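Local structure of GH26C (Muricauda sp. MAR_2010_75, 6Q78) at residues A147-L152 / V211-A216; G151-F156 / P409-L414; E162-E167 / G190-Y195. The protein probably hydrolyses the internal beta-1,4-mannosidic linkages of mannans, as an endo-acting beta-mannanase of glycoside hydrolase family 26. One frame throughout, in Å; residues are numbered along the deposited sequence.

Contact 1 (A147-L152 / V211-A216)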
ATOM      1  N   ALA A 147       3.983 -15.172   0.189  1.00  7.36           N
ATOM      2  CA  ALA A 147       4.576 -14.086   0.964  1.00  6.97           C
ATOM      3  C   ALA A 147       4.364 -14.303   2.459  1.00  7.10           C
ATOM      4  O   ALA A 147       5.310 -14.184   3.257  1.00  7.87           O
ATOM      5  CB  ALA A 147       3.981 -12.736   0.521  1.00  9.33           C
ATOM      6  N   PHE A 148       3.126 -14.620   2.869  1.00  7.08           N
ATOM      7  CA  PHE A 148       2.849 -14.800   4.287  1.00  7.29           C
ATOM      8  C   PHE A 148       3.641 -15.977   4.851  1.00  7.77           C
ATOM      9  O   PHE A 148       4.184 -15.896   5.963  1.00  9.79           O
ATOM     10  CB  PHE A 148       1.347 -15.028   4.485  1.00  7.28           C
ATOM     11  CG  PHE A 148       0.959 -15.283   5.903  1.00  7.60           C
ATOM     12  CD1 PHE A 148       0.965 -14.250   6.827  1.00  8.65           C
ATOM     13  CD2 PHE A 148       0.616 -16.558   6.310  1.00  9.45           C
ATOM     14  CE1 PHE A 148       0.599 -14.478   8.135  1.00 10.41           C
ATOM     15  CE2 PHE A 148       0.247 -16.811   7.629  1.00 12.26           C
ATOM     16  CZ  PHE A 148       0.232 -15.745   8.536  1.00 11.42           C
ATOM     17  N   ASP A 149       3.716 -17.093   4.102  1.00  7.99           N
ATOM     18  CA  ASP A 149       4.485 -18.244   4.604  1.00  8.52           C
ATOM     19  C   ASP A 149       5.948 -17.892   4.825  1.00  8.63           C
ATOM     20  O   ASP A 149       6.607 -18.505   5.674  1.00 10.23           O
ATOM     21  CB  ASP A 149       4.399 -19.423   3.630  1.00  9.78           C
ATOM     22  CG  ASP A 149       3.060 -20.157   3.659  1.00 17.61           C
ATOM     23  OD1 ASP A 149       2.227 -19.880   4.555  1.00 13.78           O
ATOM     24  OD2 ASP A 149       2.868 -21.045   2.768  1.00 14.38           O
ATOM     25  N   MET A 150       6.492 -16.944   4.062  1.00  8.31           N
ATOM     26  CA  MET A 150       7.876 -16.498   4.217  1.00  8.46           C
ATOM     27  C   MET A 150       8.012 -15.370   5.237  1.00  8.35           C
ATOM     28  O   MET A 150       9.153 -14.956   5.545  1.00  8.55           O
ATOM     29  CB  MET A 150       8.432 -16.061   2.845  1.00  8.30           C
ATOM     30  CG  MET A 150       8.499 -17.244   1.889  1.00 10.87           C
ATOM     31  SD  MET A 150       9.409 -16.876   0.367  1.00 15.28           S
ATOM     32  CE  MET A 150       8.472 -15.508  -0.224  1.00 15.27           C
ATOM     33  N   GLY A 151       6.884 -14.886   5.769  1.00  8.11           N
ATOM     34  CA  GLY A 151       6.879 -13.838   6.771  1.00  8.07           C
ATOM     35  C   GLY A 151       6.736 -12.428   6.251  1.00  7.67           C
ATOM     36  O   GLY A 151       6.794 -11.482   7.052  1.00  8.97           O
ATOM     37  N   LEU A 152       6.608 -12.245   4.945  1.00  7.89           N
ATOM     38  CA  LEU A 152       6.465 -10.909   4.391  1.00  8.31           C
ATOM     39  C   LEU A 152       5.148 -10.294   4.818  1.00  6.83           C
ATOM     40  O   LEU A 152       4.198 -10.988   5.186  1.00  7.39           O
ATOM     41  CB  LEU A 152       6.473 -10.937   2.863  1.00  9.23           C
ATOM     42  CG  LEU A 152       7.817 -11.080   2.134  1.00  9.52           C
ATOM     43  CD1 LEU A 152       8.567 -12.341   2.489  1.00 11.00           C
ATOM     44  CD2 LEU A 152       7.579 -10.982   0.643  1.00  6.96           C
ATOM     45  N   VAL A 211      -5.642 -18.415   3.943  1.00 10.06           N
ATOM     46  CA  VAL A 211      -5.153 -19.225   5.072  1.00 11.51           C
ATOM     47  C   VAL A 211      -3.722 -19.668   4.767  1.00 12.12           C
ATOM     48  O   VAL A 211      -3.477 -20.337   3.754  1.00 13.68           O
ATOM     49  CB  VAL A 211      -6.067 -20.426   5.360  1.00 10.79           C
ATOM     50  CG1 VAL A 211      -5.462 -21.227   6.529  1.00 13.96           C
ATOM     51  CG2 VAL A 211      -7.486 -19.967   5.668  1.00 19.82           C
ATOM     52  N   GLY A 212      -2.778 -19.289   5.643  1.00 10.58           N
ATOM     53  CA  GLY A 212      -1.380 -19.656   5.456  1.00 10.24           C
ATOM     54  C   GLY A 212      -1.132 -21.129   5.734  1.00 15.44           C
ATOM     55  O   GLY A 212      -2.003 -21.879   6.190  1.00 13.13           O
ATOM     56  N   SER A 213       0.095 -21.554   5.429  1.00 13.53           N
ATOM     57  CA  SER A 213       0.457 -22.942   5.692  1.00 14.93           C
ATOM     58  C   SER A 213       0.387 -23.276   7.170  1.00 19.20           C
ATOM     59  O   SER A 213       0.217 -24.455   7.515  1.00 20.56           O
ATOM     60  CB  SER A 213       1.837 -23.284   5.082  1.00 13.46           C
ATOM     61  OG  SER A 213       1.809 -23.249   3.678  1.00 17.80           O
ATOM     62  N   ASN A 214       0.486 -22.273   8.043  1.00 15.92           N
ATOM     63  CA  ASN A 214       0.376 -22.477   9.480  1.00 17.48           C
ATOM     64  C   ASN A 214      -1.066 -22.540   9.970  1.00 16.17           C
ATOM     65  O   ASN A 214      -1.285 -22.746  11.164  1.00 18.64           O
ATOM     66  CB  ASN A 214       1.173 -21.403  10.243  1.00 16.14           C
ATOM     67  CG  ASN A 214       0.530 -20.020  10.190  1.00 22.95           C
ATOM     68  OD1 ASN A 214      -0.435 -19.775   9.449  1.00 17.25           O
ATOM     69  ND2 ASN A 214       1.086 -19.093  10.956  1.00 29.16           N
ATOM     70  N   GLY A 215      -2.051 -22.373   9.085  1.00 13.05           N
ATOM     71  CA  GLY A 215      -3.440 -22.449   9.484  1.00 14.71           C
ATOM     72  C   GLY A 215      -4.064 -21.139   9.917  1.00 14.54           C
ATOM     73  O   GLY A 215      -5.270 -21.105  10.180  1.00 17.50           O
ATOM     74  N   ALA A 216      -3.300 -20.055   9.977  1.00 13.39           N
ATOM     75  CA  ALA A 216      -3.843 -18.766  10.373  1.00 10.22           C
ATOM     76  C   ALA A 216      -4.277 -17.968   9.139  1.00 12.75           C
ATOM     77  O   ALA A 216      -3.705 -18.104   8.053  1.00 11.58           O
ATOM     78  CB  ALA A 216      -2.765 -17.926  11.070  1.00 14.47           C
TER
HETATM   79  O   HOH W   1       2.102 -19.864   7.258  1.00 16.56           O
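Asp-149 grips Ser-213 with both carboxylate oxygens. The aspartate sits in the last turn of helix 132-150, and Ser-213 in the loop from helix 193-208 to strand 220-223. The contact lies at the end of the TIM barrel where helices return to strands. OD1 of Asp-149 accepts the backbone N-H of Ser-213 at 2.8 Å from N. The bond is nearly straight (168°) and uses the syn side. OD2 of Asp-149 accepts from Ser-213 OG at 2.6 Å, with the hydroxyl above the carboxylate plane. Water 1 donates to Asp-149 OD1 at 2.7 Å and accepts from the backbone N of Asn-214. Two successive N-H groups of the type I turn Gly-212 to Gly-215 are thus satisfied. The third, on Gly-215, bonds to Gly-212 O. Asn-214 forms an Asx turn: its OD1 accepts from Ala-216 N at 2.9 Å. The same OD1 meets the edge of the Phe-148 ring in plane, 3.5 Å from CE2. Phe-148 has CG anti to the backbone N (chi1 178°), on the side of the loop; the ring beyond it lies with CD2 3.8 Å from Gly-212 CA. An alanine in place of Phe-148 would probably open a gap beside Gly-212 and leave Asn-214 OD1 without its ring-edge neighbour. The helix itself ends in a Schellman motif at Gly-151, whose positive phi suits glycine. Gly-151 N bonds to Phe-148 O, and Leu-152 N reaches back to Ala-147 O at 2.9 Å.

Contact 2 (G151-F156 / P409-L414)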
ATOM      1  N   GLY A 151       6.884 -14.886   5.769  1.00  8.11           N
ATOM      2  CA  GLY A 151       6.879 -13.838   6.771  1.00  8.07           C
ATOM      3  C   GLY A 151       6.736 -12.428   6.251  1.00  7.67           C
ATOM      4  O   GLY A 151       6.794 -11.482   7.052  1.00  8.97           O
ATOM      5  N   LEU A 152       6.608 -12.245   4.945  1.00  7.89           N
ATOM      6  CA  LEU A 152       6.465 -10.909   4.391  1.00  8.31           C
ATOM      7  C   LEU A 152       5.148 -10.294   4.818  1.00  6.83           C
ATOM      8  O   LEU A 152       4.198 -10.988   5.186  1.00  7.39           O
ATOM      9  CB  LEU A 152       6.473 -10.937   2.863  1.00  9.23           C
ATOM     10  CG  LEU A 152       7.817 -11.080   2.134  1.00  9.52           C
ATOM     11  CD1 LEU A 152       8.567 -12.341   2.489  1.00 11.00           C
ATOM     12  CD2 LEU A 152       7.579 -10.982   0.643  1.00  6.96           C
ATOM     13  N   VAL A 153       5.100  -8.956   4.739  1.00  7.03           N
ATOM     14  CA  VAL A 153       3.878  -8.174   4.923  1.00  6.48           C
ATOM     15  C   VAL A 153       3.183  -8.057   3.571  1.00  6.18           C
ATOM     16  O   VAL A 153       3.829  -7.878   2.547  1.00  6.91           O
ATOM     17  CB  VAL A 153       4.257  -6.794   5.471  1.00  8.00           C
ATOM     18  CG1 VAL A 153       3.062  -5.875   5.586  1.00  8.07           C
ATOM     19  CG2 VAL A 153       4.973  -6.917   6.819  1.00 10.76           C
ATOM     20  N   ASN A 154       1.845  -8.108   3.566  1.00  7.48           N
ATOM     21  CA  ASN A 154       1.036  -7.953   2.346  1.00  7.57           C
ATOM     22  C   ASN A 154       0.197  -6.686   2.423  1.00  7.80           C
ATOM     23  O   ASN A 154      -0.520  -6.475   3.403  1.00  7.21           O
ATOM     24  CB  ASN A 154       0.084  -9.147   2.159  1.00  7.36           C
ATOM     25  CG  ASN A 154       0.779 -10.391   1.662  1.00  6.75           C
ATOM     26  OD1 ASN A 154       1.103 -10.501   0.468  1.00  8.17           O
ATOM     27  ND2 ASN A 154       1.012 -11.340   2.553  1.00  8.59           N
ATOM     28  N   VAL A 155       0.259  -5.871   1.373  1.00  5.91           N
ATOM     29  CA  VAL A 155      -0.547  -4.660   1.239  1.00  5.55           C
ATOM     30  C   VAL A 155      -1.358  -4.775  -0.050  1.00  7.45           C
ATOM     31  O   VAL A 155      -0.809  -5.160  -1.089  1.00  8.54           O
ATOM     32  CB  VAL A 155       0.344  -3.403   1.223  1.00  7.34           C
ATOM     33  CG1 VAL A 155      -0.548  -2.145   1.237  1.00  9.93           C
ATOM     34  CG2 VAL A 155       1.302  -3.403   2.385  1.00 15.64           C
ATOM     35  N   PHE A 156      -2.656  -4.446   0.008  1.00  6.40           N
ATOM     36  CA  PHE A 156      -3.504  -4.360  -1.185  1.00  5.39           C
ATOM     37  C   PHE A 156      -4.005  -2.948  -1.413  1.00  6.43           C
ATOM     38  O   PHE A 156      -4.582  -2.340  -0.496  1.00  7.87           O
ATOM     39  CB  PHE A 156      -4.769  -5.212  -1.042  1.00  5.69           C
ATOM     40  CG  PHE A 156      -4.600  -6.664  -1.403  1.00  6.34           C
ATOM     41  CD1 PHE A 156      -3.889  -7.534  -0.556  1.00  7.98           C
ATOM     42  CD2 PHE A 156      -5.129  -7.156  -2.585  1.00  6.23           C
ATOM     43  CE1 PHE A 156      -3.743  -8.896  -0.875  1.00  7.96           C
ATOM     44  CE2 PHE A 156      -5.015  -8.532  -2.892  1.00  6.19           C
ATOM     45  CZ  PHE A 156      -4.327  -9.392  -2.027  1.00  6.05           C
ATOM     46  N   PRO A 409      11.828  -9.419  11.091  1.00 10.28           N
ATOM     47  CA  PRO A 409      11.375  -9.996  12.364  1.00 12.16           C
ATOM     48  C   PRO A 409      10.244 -10.982  12.120  1.00 12.08           C
ATOM     49  O   PRO A 409       9.676 -11.054  11.026  1.00 12.08           O
ATOM     50  CB  PRO A 409      10.803  -8.786  13.113  1.00 18.21           C
ATOM     51  CG  PRO A 409      11.268  -7.583  12.387  1.00 15.14           C
ATOM     52  CD  PRO A 409      11.456  -7.997  10.971  1.00 11.28           C
ATOM     53  N   GLU A 410       9.866 -11.692  13.172  1.00 13.12           N
ATOM     54  CA  GLU A 410       8.622 -12.473  13.177  1.00 10.91           C
ATOM     55  C   GLU A 410       7.475 -11.485  13.377  1.00 12.01           C
ATOM     56  O   GLU A 410       7.106 -11.129  14.503  1.00 14.08           O
ATOM     57  CB  GLU A 410       8.666 -13.553  14.253  1.00 14.21           C
ATOM     58  CG  GLU A 410       9.770 -14.585  13.998  1.00 15.22           C
ATOM     59  CD  GLU A 410       9.834 -15.659  15.060  1.00 22.87           C
ATOM     60  OE1 GLU A 410       8.785 -16.246  15.388  1.00 27.01           O
ATOM     61  OE2 GLU A 410      10.943 -15.918  15.571  1.00 35.20           O
ATOM     62  N   MET A 411       6.888 -11.041  12.269  1.00  9.95           N
ATOM     63  CA  MET A 411       5.915  -9.962  12.327  1.00  9.68           C
ATOM     64  C   MET A 411       4.575 -10.401  12.871  1.00  9.90           C
ATOM     65  O   MET A 411       3.752  -9.542  13.225  1.00 10.48           O
ATOM     66  CB  MET A 411       5.714  -9.383  10.917  1.00 10.70           C
ATOM     67  CG  MET A 411       7.003  -8.799  10.306  1.00 13.01           C
ATOM     68  SD  MET A 411       7.616  -7.329  11.138  1.00 13.92           S
ATOM     69  CE  MET A 411       6.285  -6.173  10.814  1.00 12.71           C
ATOM     70  N   TYR A 412       4.302 -11.703  12.896  1.00 10.16           N
ATOM     71  CA  TYR A 412       2.972 -12.183  13.200  1.00 10.68           C
ATOM     72  C   TYR A 412       2.902 -12.818  14.577  1.00 12.10           C
ATOM     73  O   TYR A 412       1.909 -13.461  14.901  1.00 11.92           O
ATOM     74  CB  TYR A 412       2.515 -13.151  12.105  1.00 10.17           C
ATOM     75  CG  TYR A 412       2.502 -12.449  10.748  1.00  9.43           C
ATOM     76  CD1 TYR A 412       1.598 -11.444  10.485  1.00  9.20           C
ATOM     77  CD2 TYR A 412       3.452 -12.737   9.764  1.00  9.13           C
ATOM     78  CE1 TYR A 412       1.601 -10.766   9.279  1.00  8.55           C
ATOM     79  CE2 TYR A 412       3.450 -12.065   8.544  1.00  8.56           C
ATOM     80  CZ  TYR A 412       2.514 -11.080   8.324  1.00  8.28           C
ATOM     81  OH  TYR A 412       2.509 -10.403   7.127  1.00  9.47           O
ATOM     82  N   ARG A 413       3.941 -12.639  15.393  1.00 13.30           N
ATOM     83  CA  ARG A 413       3.976 -13.114  16.763  1.00 16.47           C
ATOM     84  C   ARG A 413       4.039 -11.899  17.674  1.00 17.01           C
ATOM     85  O   ARG A 413       4.884 -11.024  17.484  1.00 13.54           O
ATOM     86  CB  ARG A 413       5.230 -13.979  16.951  1.00 17.08           C
ATOM     87  CG  ARG A 413       5.439 -14.489  18.366  1.00 28.91           C
ATOM     88  CD  ARG A 413       6.610 -15.456  18.396  1.00 31.02           C
ATOM     89  NE  ARG A 413       7.882 -14.766  18.186  1.00 37.16           N
ATOM     90  N   LEU A 414       3.156 -11.842  18.640  1.00 15.58           N
ATOM     91  CA  LEU A 414       3.199 -10.752  19.602  1.00 20.54           C
ATOM     92  C   LEU A 414       4.162 -11.131  20.707  1.00 23.04           C
ATOM     93  O   LEU A 414       4.063 -12.240  21.241  1.00 24.32           O
ATOM     94  CB  LEU A 414       1.812 -10.571  20.206  1.00 24.89           C
ATOM     95  CG  LEU A 414       1.398  -9.237  20.814  1.00 26.32           C
ATOM     96  CD1 LEU A 414       1.485  -8.166  19.775  1.00 21.13           C
ATOM     97  CD2 LEU A 414      -0.014  -9.333  21.397  1.00 25.40           C
TER
HETATM   98  O   HOH W   2       7.438 -12.168   9.650  1.00  9.82           O
HETATM   99  O   HOH W   3       0.621 -10.665   5.496  1.00 15.99           O
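Tyr-412 reaches from the C-terminal tail to the backbone of Gly-151 and Leu-152, just ahead of strand 153-157. Its CB points toward residues 151-156. From there CG lies anti to the carbonyl carbon (chi1 -60°), and Met-411 CB sits over the centre of the ring, 4.1 Å above its plane. One side of the ring, at CD2, packs 3.7 Å from Phe-148 CE1 on helix 132-150. Further out, CE2 of Tyr-412 lies 3.7 Å from Gly-151 O. At the tip, the hydroxyl donates to Leu-152 O, with 2.6 Å between OH and O. The acceptor lies in plane at the ring edge, while the donor is tilted 30° from the carbonyl plane. OH also accepts from water 3, which takes a hydrogen from Asn-154 ND2. The tip therefore has a partner for both its donor and its acceptor role. Water 2 adds a second bridge: it donates to Gly-151 O at 2.8 Å and accepts from Met-411 N. Met-411 CE touches Val-153 CG2 at 4.3 Å, an apolar contact continued by Leu-73 and Leu-76 of helix 64-76. Asn-72 of that helix bonds to the carbonyls of Met-411 and Arg-413. The arrangement is that of a TIM barrel whose C-terminal tail packs against the N-terminal end of a barrel strand.

Contact 3 (E162-E167 / G190-Y195)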
ATOM      1  N   GLU A 162     -14.787   2.185 -12.407  1.00  9.53           N
ATOM      2  CA  GLU A 162     -15.942   2.954 -12.000  1.00  9.28           C
ATOM      3  C   GLU A 162     -17.219   2.153 -12.252  1.00  9.35           C
ATOM      4  O   GLU A 162     -17.274   1.322 -13.166  1.00 10.05           O
ATOM      5  CB  GLU A 162     -15.965   4.301 -12.736  1.00  9.57           C
ATOM      6  CG  GLU A 162     -16.259   4.231 -14.266  1.00 10.33           C
ATOM      7  CD  GLU A 162     -17.718   3.993 -14.564  1.00 11.92           C
ATOM      8  OE1 GLU A 162     -18.036   3.363 -15.627  1.00 13.91           O
ATOM      9  OE2 GLU A 162     -18.552   4.455 -13.752  1.00 14.38           O
ATOM     10  N   PRO A 163     -18.267   2.404 -11.460  1.00 10.06           N
ATOM     11  CA  PRO A 163     -19.374   1.431 -11.355  1.00 10.37           C
ATOM     12  C   PRO A 163     -20.378   1.439 -12.496  1.00 10.33           C
ATOM     13  O   PRO A 163     -21.089   0.430 -12.670  1.00 14.35           O
ATOM     14  CB  PRO A 163     -20.071   1.832 -10.032  1.00 13.37           C
ATOM     15  CG  PRO A 163     -19.802   3.318  -9.953  1.00 10.43           C
ATOM     16  CD  PRO A 163     -18.358   3.440 -10.429  1.00  9.57           C
ATOM     17  N   PHE A 164     -20.482   2.518 -13.272  1.00 10.73           N
ATOM     18  CA  PHE A 164     -21.530   2.572 -14.287  1.00 12.98           C
ATOM     19  C   PHE A 164     -21.268   1.578 -15.408  1.00 18.68           C
ATOM     20  O   PHE A 164     -22.191   0.897 -15.875  1.00 18.01           O
ATOM     21  CB  PHE A 164     -21.684   3.993 -14.836  1.00 12.36           C
ATOM     22  CG  PHE A 164     -22.312   4.950 -13.868  1.00 13.32           C
ATOM     23  CD1 PHE A 164     -23.681   4.953 -13.684  1.00 15.70           C
ATOM     24  CD2 PHE A 164     -21.529   5.843 -13.144  1.00 17.15           C
ATOM     25  CE1 PHE A 164     -24.279   5.835 -12.779  1.00 15.24           C
ATOM     26  CE2 PHE A 164     -22.106   6.722 -12.249  1.00 15.15           C
ATOM     27  CZ  PHE A 164     -23.485   6.735 -12.074  1.00 16.07           C
ATOM     28  N   GLU A 165     -20.027   1.516 -15.895  1.00 12.71           N
ATOM     29  CA  GLU A 165     -19.700   0.561 -16.942  1.00 14.98           C
ATOM     30  C   GLU A 165     -18.611  -0.424 -16.543  1.00 14.78           C
ATOM     31  O   GLU A 165     -18.434  -1.444 -17.223  1.00 14.05           O
ATOM     32  CB  GLU A 165     -19.317   1.272 -18.254  1.00 13.08           C
ATOM     33  CG  GLU A 165     -20.514   2.030 -18.900  1.00 18.96           C
ATOM     34  CD  GLU A 165     -20.188   2.693 -20.240  1.00 35.16           C
ATOM     35  OE1 GLU A 165     -18.995   2.851 -20.592  1.00 39.32           O
ATOM     36  OE2 GLU A 165     -21.150   3.069 -20.947  1.00 45.80           O
ATOM     37  N   GLY A 166     -17.899  -0.179 -15.444  1.00 11.64           N
ATOM     38  CA  GLY A 166     -16.946  -1.166 -14.976  1.00 10.35           C
ATOM     39  C   GLY A 166     -15.697  -1.346 -15.806  1.00 10.37           C
ATOM     40  O   GLY A 166     -15.012  -2.351 -15.631  1.00 11.28           O
ATOM     41  N   GLU A 167     -15.349  -0.376 -16.650  1.00 12.80           N
ATOM     42  CA  GLU A 167     -14.204  -0.546 -17.543  1.00 11.30           C
ATOM     43  C   GLU A 167     -12.977   0.261 -17.161  1.00 12.81           C
ATOM     44  O   GLU A 167     -11.863  -0.187 -17.457  1.00 14.14           O
ATOM     45  CB  GLU A 167     -14.594  -0.186 -18.983  1.00 15.61           C
ATOM     46  CG  GLU A 167     -15.659  -1.090 -19.523  1.00 15.24           C
ATOM     47  CD  GLU A 167     -15.933  -0.842 -20.993  1.00 32.15           C
ATOM     48  OE1 GLU A 167     -15.831  -1.804 -21.787  1.00 38.87           O
ATOM     49  OE2 GLU A 167     -16.211   0.323 -21.344  1.00 35.51           O
ATOM     50  N   GLY A 190     -27.101   6.123  -3.319  1.00 13.16           N
ATOM     51  CA  GLY A 190     -26.668   6.159  -4.715  1.00 13.14           C
ATOM     52  C   GLY A 190     -27.200   4.978  -5.511  1.00 13.80           C
ATOM     53  O   GLY A 190     -27.495   3.907  -4.978  1.00 12.92           O
ATOM     54  N   GLU A 191     -27.331   5.188  -6.825  1.00 13.16           N
ATOM     55  CA  GLU A 191     -27.899   4.140  -7.664  1.00 14.31           C
ATOM     56  C   GLU A 191     -26.985   2.928  -7.790  1.00 13.64           C
ATOM     57  O   GLU A 191     -27.454   1.846  -8.173  1.00 13.50           O
ATOM     58  CB  GLU A 191     -28.318   4.707  -9.022  1.00 15.67           C
ATOM     59  CG  GLU A 191     -27.153   5.194  -9.843  1.00 15.19           C
ATOM     60  CD  GLU A 191     -27.567   5.598 -11.247  0.26 22.07           C
ATOM     61  OE1 GLU A 191     -27.944   4.710 -12.036  0.64 31.63           O
ATOM     62  OE2 GLU A 191     -27.520   6.806 -11.557  0.84 35.21           O
ATOM     63  N   ASN A 192     -25.705   3.068  -7.442  1.00 11.98           N
ATOM     64  CA  ASN A 192     -24.769   1.948  -7.496  1.00 11.37           C
ATOM     65  C   ASN A 192     -24.344   1.452  -6.115  1.00 10.99           C
ATOM     66  O   ASN A 192     -23.322   0.756  -5.982  1.00 10.94           O
ATOM     67  CB  ASN A 192     -23.538   2.320  -8.331  1.00 10.94           C
ATOM     68  CG  ASN A 192     -23.885   2.528  -9.795  1.00 13.84           C
ATOM     69  OD1 ASN A 192     -24.692   1.787 -10.344  1.00 16.94           O
ATOM     70  ND2 ASN A 192     -23.330   3.572 -10.412  1.00 13.22           N
ATOM     71  N   HIS A 193     -25.127   1.741  -5.074  1.00 11.39           N
ATOM     72  CA  HIS A 193     -24.716   1.372  -3.720  1.00 11.10           C
ATOM     73  C   HIS A 193     -24.770  -0.138  -3.503  1.00 11.81           C
ATOM     74  O   HIS A 193     -23.858  -0.707  -2.892  1.00 10.53           O
ATOM     75  CB  HIS A 193     -25.591   2.130  -2.711  1.00 11.66           C
ATOM     76  CG  HIS A 193     -25.215   1.886  -1.287  1.00 11.52           C
ATOM     77  ND1 HIS A 193     -23.968   2.198  -0.791  1.00 10.98           N
ATOM     78  CD2 HIS A 193     -25.921   1.372  -0.252  1.00 13.38           C
ATOM     79  CE1 HIS A 193     -23.918   1.875   0.494  1.00 11.56           C
ATOM     80  NE2 HIS A 193     -25.101   1.395   0.848  1.00 13.64           N
ATOM     81  N   ASP A 194     -25.822  -0.810  -3.979  1.00 12.66           N
ATOM     82  CA  ASP A 194     -25.862  -2.264  -3.852  1.00 11.65           C
ATOM     83  C   ASP A 194     -24.745  -2.918  -4.656  1.00 10.90           C
ATOM     84  O   ASP A 194     -24.118  -3.880  -4.191  1.00 12.01           O
ATOM     85  CB  ASP A 194     -27.223  -2.787  -4.303  1.00 12.97           C
ATOM     86  CG  ASP A 194     -28.311  -2.540  -3.277  1.00 21.93           C
ATOM     87  OD1 ASP A 194     -29.499  -2.495  -3.669  1.00 33.85           O
ATOM     88  OD2 ASP A 194     -27.982  -2.375  -2.089  1.00 33.04           O
ATOM     89  N   TYR A 195     -24.457  -2.387  -5.853  1.00 11.66           N
ATOM     90  CA  TYR A 195     -23.306  -2.852  -6.631  1.00 11.20           C
ATOM     91  C   TYR A 195     -22.020  -2.754  -5.821  1.00 10.06           C
ATOM     92  O   TYR A 195     -21.183  -3.683  -5.814  1.00 10.15           O
ATOM     93  CB  TYR A 195     -23.199  -1.962  -7.870  1.00 11.97           C
ATOM     94  CG  TYR A 195     -21.978  -2.144  -8.741  1.00 11.01           C
ATOM     95  CD1 TYR A 195     -20.823  -1.425  -8.508  1.00 10.20           C
ATOM     96  CD2 TYR A 195     -21.995  -2.987  -9.835  1.00 13.48           C
ATOM     97  CE1 TYR A 195     -19.713  -1.549  -9.321  1.00 10.95           C
ATOM     98  CE2 TYR A 195     -20.864  -3.128 -10.654  1.00 10.14           C
ATOM     99  CZ  TYR A 195     -19.744  -2.383 -10.391  1.00 12.46           C
ATOM    100  OH  TYR A 195     -18.634  -2.507 -11.200  1.00 12.09           O
TER
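The Phe-164 ring receives Asn-192 ND2 over one face and Glu-191 OE2 at its edge. In this TIM barrel, residues 162-167 lie in the loop after strand 153-157, and residues 190-195 lead into helix 193-208. ND2 of Asn-192 stands 3.4 Å above the plane of the Phe-164 ring, over its centre. The amide stands on the ring with its nitrogen foremost, its plane 74° from that of the ring. This is an amide-aromatic contact, but the polar partner of Asn-192 ND2 is Ser-185 OG, which hydrogen-bonds to it. Glu-191 OE2 lies in the ring plane, 3.6 Å from Phe-164 CE1, with its carboxylate almost perpendicular to the ring (87°). Phe-177 also meets the Phe-164 ring edge-to-face. The other flat group is Tyr-195, with Pro-163 O over one face, offset toward the rim. Pro-163 meets both Asn-192, at the N-cap position, and Tyr-195, in the first turn. Its CB meets Tyr-195 CE1 at 3.5 Å, and its CG lies 3.6 Å from Asn-192 ND2. The Tyr-195 hydroxyl hydrogen-bonds to Asp-123 OD1. No hydrogen bond joins the two segments, so the contact rests on packing. The loop is shaped from within by the Glu-162 carboxylate. Its OE2 accepts from Phe-164 N at 2.8 Å, and its OE1 from Glu-165 N at 2.7 Å.

Contacts 1 and 2 are neighbours, with centres 9 Å apart. They share Gly-151 and Leu-152, where helix 132-150 hands over to strand 153-157. Contact 2 is buried and contact 1 only partly, with exposed polar residues. Contact 3 is also partly buried and is the furthest of the three from the chain centre. It lies about 34 Å from each of the others, centre to centre, beyond the opposite end of the same strand. The chemistry differs accordingly. Contact 1 uses a carboxylate to hold a turn, and contact 2 a tyrosine hydroxyl on a backbone carbonyl, with bridging waters. Contact 3 packs rings, a proline, an amide and a carboxylate against one another.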